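Local coordinates for protein murein peptide amidase A (Escherichia coli O157:H7, PDB 5HXD) that probably cleaves the gamma-D-glutamyl-diaminopimelate amide bond of the murein tripeptide in muropeptide degradation, as a zinc-dependent amidase, at residues P166-E170 with L171-L175; M227-L230 with L231-H234. One frame throughout, in Å; residues are numbered along the deposited sequence.

Interaction 1. Residues P166-E170 with L171-L175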
loop_
_atom_site.group_PDB
_atom_site.type_symbol
_atom_site.label_atom_id
_atom_site.label_comp_id
_atom_site.label_asym_id
_atom_site.label_seq_id
_atom_site.Cartn_x
_atom_site.Cartn_y
_atom_site.Cartn_z
ATOM N N PRO A 166 7.135 18.365 17.913
ATOM C CA PRO A 166 6.897 18.702 19.331
ATOM C C PRO A 166 8.031 19.515 19.949
ATOM O O PRO A 166 7.846 20.122 21.005
ATOM C CB PRO A 166 6.782 17.330 20.013
ATOM C CG PRO A 166 7.504 16.380 19.092
ATOM C CD PRO A 166 7.306 16.915 17.697
ATOM N N ARG A 167 9.186 19.530 19.293
ATOM C CA ARG A 167 10.322 20.301 19.786
ATOM C C ARG A 167 10.476 21.643 19.079
ATOM O O ARG A 167 11.115 22.554 19.617
ATOM C CB ARG A 167 11.617 19.493 19.642
ATOM C CG ARG A 167 12.184 19.035 20.976
ATOM C CD ARG A 167 12.379 17.522 21.059
ATOM N NE ARG A 167 13.787 17.153 20.933
ATOM C CZ ARG A 167 14.351 16.121 21.550
ATOM N NH1 ARG A 167 13.632 15.350 22.348
ATOM N NH2 ARG A 167 15.639 15.862 21.365
ATOM N N HIS A 168 9.872 21.756 17.894
ATOM C CA HIS A 168 10.126 22.860 16.962
ATOM C C HIS A 168 11.629 23.048 16.783
ATOM O O HIS A 168 12.206 24.032 17.259
ATOM C CB HIS A 168 9.477 24.167 17.441
ATOM C CG HIS A 168 9.512 25.265 16.425
ATOM N ND1 HIS A 168 10.459 26.277 16.445
ATOM C CD2 HIS A 168 8.732 25.521 15.346
ATOM C CE1 HIS A 168 10.254 27.094 15.435
ATOM N NE2 HIS A 168 9.209 26.658 14.745
ATOM N N SER A 169 12.267 22.095 16.110
ATOM C CA SER A 169 13.715 22.122 15.936
ATOM C C SER A 169 14.123 22.431 14.495
ATOM O O SER A 169 13.306 22.869 13.691
ATOM C CB SER A 169 14.314 20.789 16.367
ATOM O OG SER A 169 13.790 19.746 15.565
ATOM N N GLU A 170 15.388 22.189 14.171
ATOM C CA GLU A 170 15.903 22.479 12.834
ATOM C C GLU A 170 15.331 21.542 11.761
ATOM O O GLU A 170 14.871 21.976 10.689
ATOM C CB GLU A 170 17.430 22.393 12.838
ATOM C CG GLU A 170 18.075 22.726 11.505
ATOM C CD GLU A 170 19.581 22.629 11.554
ATOM O OE1 GLU A 170 20.112 22.365 12.653
ATOM O OE2 GLU A 170 20.231 22.806 10.498
ATOM N N LEU A 171 15.387 20.250 12.063
ATOM C CA LEU A 171 14.897 19.214 11.176
ATOM C C LEU A 171 13.418 19.452 10.899
ATOM O O LEU A 171 12.946 19.294 9.772
ATOM C CB LEU A 171 15.140 17.845 11.807
ATOM C CG LEU A 171 14.889 16.586 10.991
ATOM C CD1 LEU A 171 15.359 16.776 9.561
ATOM C CD2 LEU A 171 15.628 15.443 11.647
ATOM N N GLY A 172 12.709 19.876 11.938
ATOM C CA GLY A 172 11.301 20.199 11.831
ATOM C C GLY A 172 11.034 21.354 10.888
ATOM O O GLY A 172 10.048 21.338 10.137
ATOM N N GLU A 173 11.906 22.361 10.926
ATOM C CA GLU A 173 11.778 23.518 10.043
ATOM C C GLU A 173 12.367 23.212 8.666
ATOM O O GLU A 173 11.911 23.753 7.661
ATOM C CB GLU A 173 12.434 24.755 10.674
ATOM C CG GLU A 173 11.718 25.174 11.956
ATOM C CD GLU A 173 12.252 26.434 12.601
ATOM O OE1 GLU A 173 13.379 26.411 13.158
ATOM O OE2 GLU A 173 11.512 27.442 12.570
ATOM N N TRP A 174 13.362 22.335 8.616
ATOM C CA TRP A 174 13.830 21.833 7.339
ATOM C C TRP A 174 12.704 21.098 6.634
ATOM O O TRP A 174 12.427 21.349 5.458
ATOM C CB TRP A 174 15.024 20.896 7.501
ATOM C CG TRP A 174 15.526 20.448 6.170
ATOM C CD1 TRP A 174 16.441 21.084 5.391
ATOM C CD2 TRP A 174 15.116 19.283 5.437
ATOM N NE1 TRP A 174 16.635 20.390 4.222
ATOM C CE2 TRP A 174 15.833 19.280 4.224
ATOM C CE3 TRP A 174 14.214 18.245 5.687
ATOM C CZ2 TRP A 174 15.677 18.276 3.262
ATOM C CZ3 TRP A 174 14.057 17.245 4.724
ATOM C CH2 TRP A 174 14.788 17.268 3.531
ATOM N N LEU A 175 12.062 20.181 7.356
ATOM C CA LEU A 175 11.001 19.351 6.790
ATOM C C LEU A 175 9.872 20.222 6.278
ATOM O O LEU A 175 9.330 19.981 5.196
ATOM C CB LEU A 175 10.472 18.353 7.835
ATOM C CG LEU A 175 11.366 17.155 8.182
ATOM C CD1 LEU A 175 10.913 16.471 9.458
ATOM C CD2 LEU A 175 11.424 16.163 7.030
#
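The backbone N of E173 bonds to S169 O (3.1 Å) and that of W174 to E170 O (2.6 Å), so the loop of 166-170 runs into the first turn of helix 170-178 through two successive i to i+4 bonds, with S169 as the N-cap residue. Across this first turn H168 and E173 make the side-chain contact. The imidazole, carried with CG anti to the backbone N (chi1 -171°), turns back towards the helix, and E173 reaches it with CG over one ring face. The E173 carboxylate is inclined 53° to the imidazole plane; OE2 lies 3.1 Å from H168 CE1 and 3.3 Å from NE2, where the angle is too poor for a hydrogen bond. E173 CG lies next to S169 O, which its own backbone N also bonds. S169 OG is hydrogen-bonded to OD2 of D165, the residue just before 166-170, and E170 OE2 takes a weak hydrogen bond from K236 N. L183 of strand 183-184 touches both H168 and E173. The E173 carboxylate could therefore act on the imidazole mainly through its charge, perhaps favouring a protonated ring: no hydrogen bond links the H168 and E173 side chains, while the backbone bonds join the loop to the helix.

Interaction 2. Residues M227-L230 with L231-H234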
loop_
_atom_site.group_PDB
_atom_site.type_symbol
_atom_site.label_atom_id
_atom_site.label_comp_id
_atom_site.label_asym_id
_atom_site.label_seq_id
_atom_site.Cartn_x
_atom_site.Cartn_y
_atom_site.Cartn_z
ATOM N N MET A 227 12.287 13.960 -0.194
ATOM C CA MET A 227 12.531 12.667 0.449
ATOM C C MET A 227 13.982 12.208 0.307
ATOM O O MET A 227 14.600 11.773 1.283
ATOM C CB MET A 227 11.610 11.586 -0.111
ATOM C CG MET A 227 11.547 10.351 0.793
ATOM S SD MET A 227 10.861 10.675 2.443
ATOM C CE MET A 227 9.139 10.973 2.023
ATOM N N ALA A 228 14.513 12.310 -0.909
ATOM C CA ALA A 228 15.909 11.984 -1.192
ATOM C C ALA A 228 16.889 12.814 -0.359
ATOM O O ALA A 228 17.944 12.324 0.039
ATOM C CB ALA A 228 16.199 12.180 -2.673
ATOM N N ASN A 229 16.554 14.075 -0.116
ATOM C CA ASN A 229 17.459 14.954 0.627
ATOM C C ASN A 229 17.387 14.655 2.120
ATOM O O ASN A 229 18.372 14.844 2.844
ATOM C CB ASN A 229 17.154 16.435 0.366
ATOM C CG ASN A 229 17.477 16.857 -1.055
ATOM O OD1 ASN A 229 18.337 16.270 -1.710
ATOM N ND2 ASN A 229 16.782 17.876 -1.541
ATOM N N LEU A 230 16.226 14.166 2.561
ATOM C CA LEU A 230 16.015 13.756 3.950
ATOM C C LEU A 230 16.857 12.536 4.319
ATOM O O LEU A 230 17.321 12.412 5.458
ATOM C CB LEU A 230 14.537 13.455 4.203
ATOM C CG LEU A 230 14.222 12.990 5.628
ATOM C CD1 LEU A 230 14.759 13.997 6.648
ATOM C CD2 LEU A 230 12.728 12.765 5.814
ATOM N N LEU A 231 17.058 11.639 3.357
ATOM C CA LEU A 231 17.906 10.462 3.577
ATOM C C LEU A 231 19.371 10.851 3.838
ATOM O O LEU A 231 20.131 10.057 4.383
ATOM C CB LEU A 231 17.821 9.497 2.385
ATOM C CG LEU A 231 16.419 8.962 2.034
ATOM C CD1 LEU A 231 16.335 8.471 0.601
ATOM C CD2 LEU A 231 15.995 7.855 2.970
ATOM N N ARG A 232 19.754 12.070 3.457
ATOM C CA ARG A 232 21.135 12.539 3.625
ATOM C C ARG A 232 21.229 13.824 4.450
ATOM O O ARG A 232 22.186 14.574 4.314
ATOM C CB ARG A 232 21.785 12.774 2.254
ATOM C CG ARG A 232 21.030 13.784 1.385
ATOM C CD ARG A 232 21.799 14.169 0.121
ATOM N NE ARG A 232 21.190 15.316 -0.560
ATOM C CZ ARG A 232 21.696 15.900 -1.643
ATOM N NH1 ARG A 232 22.818 15.438 -2.173
ATOM N NH2 ARG A 232 21.081 16.941 -2.202
ATOM N N TRP A 233 20.232 14.077 5.293
ATOM C CA TRP A 233 20.122 15.344 6.001
ATOM C C TRP A 233 21.108 15.453 7.153
ATOM O O TRP A 233 21.260 14.518 7.933
ATOM C CB TRP A 233 18.704 15.541 6.534
ATOM C CG TRP A 233 18.502 16.817 7.357
ATOM C CD1 TRP A 233 18.045 18.018 6.897
ATOM C CD2 TRP A 233 18.735 17.005 8.769
ATOM N NE1 TRP A 233 17.983 18.938 7.922
ATOM C CE2 TRP A 233 18.403 18.332 9.095
ATOM C CE3 TRP A 233 19.207 16.171 9.804
ATOM C CZ2 TRP A 233 18.509 18.862 10.379
ATOM C CZ3 TRP A 233 19.311 16.690 11.088
ATOM C CH2 TRP A 233 18.962 18.020 11.364
ATOM N N HIS A 234 21.769 16.603 7.258
ATOM C CA HIS A 234 22.596 16.922 8.423
ATOM C C HIS A 234 22.320 18.363 8.843
ATOM O O HIS A 234 21.838 19.161 8.030
ATOM C CB HIS A 234 24.096 16.703 8.139
ATOM C CG HIS A 234 24.613 17.454 6.964
ATOM N ND1 HIS A 234 24.911 16.840 5.746
ATOM C CD2 HIS A 234 24.916 18.759 6.775
ATOM C CE1 HIS A 234 25.352 17.725 4.898
ATOM N NE2 HIS A 234 25.366 18.919 5.496
#
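N229 and R232 lie side by side and point the same way at the C-terminal end of helix 224-230, their amide and guanidinium planes only 17° apart. A single acceptor, N229 OD1, receives two weak hydrogen bonds in a fork, from R232 NH2 at 2.9 Å and from R232 NE at 3.2 Å. Both are strongly bent at the hydrogen. With chi1 at 58°, R232 CG sits between its own backbone N and carbonyl carbon, close to N229 O, and the chain then extends from CG to NE, bringing the guanidinium beside the N229 amide. The backbone around this pair changes its bonding pattern. L231 N makes an i to i+4 bond to M227 O (3.2 Å), but R232 N bonds instead to N229 O, three residues back. A type I turn runs from L230 to W233, closed by a weak bond from W233 N to L230 O at 3.4 Å. L231 CG lies near M227 O, and L230 CD1 meets W233 CB at 4.2 Å, the apolar side of the same turn. Further out, W233 O accepts a hydrogen bond from H73 NE2, and L231 shares a backbone bond with R72. M227 and L231 face helix 53-65, M227 and L230 touch F156 of strand 153-157, and N229, L230 and W233 lie against helix 170-178.

In the fold
Interactions 1 and 2 concern opposite ends of two helices that pack on each other: interaction 1 the start of helix 170-178, interaction 2 the end of helix 224-230. They meet through W174 and W233, whose rings stand edge-to-face, while L171 packs on the W233 ring and W174 also covers N229 and L230. Each has a polar pair on its more exposed side: N229 and R232 are joined by weak hydrogen bonds, whereas H168 and E173 are close without one. Interaction 1 lies away from the annotated sites. Interaction 2 is more buried: its apolar residues reach helix 53-65 and the central sheet, and the M227 side chain is about 11 Å from that of H157, a predicted zinc ligand.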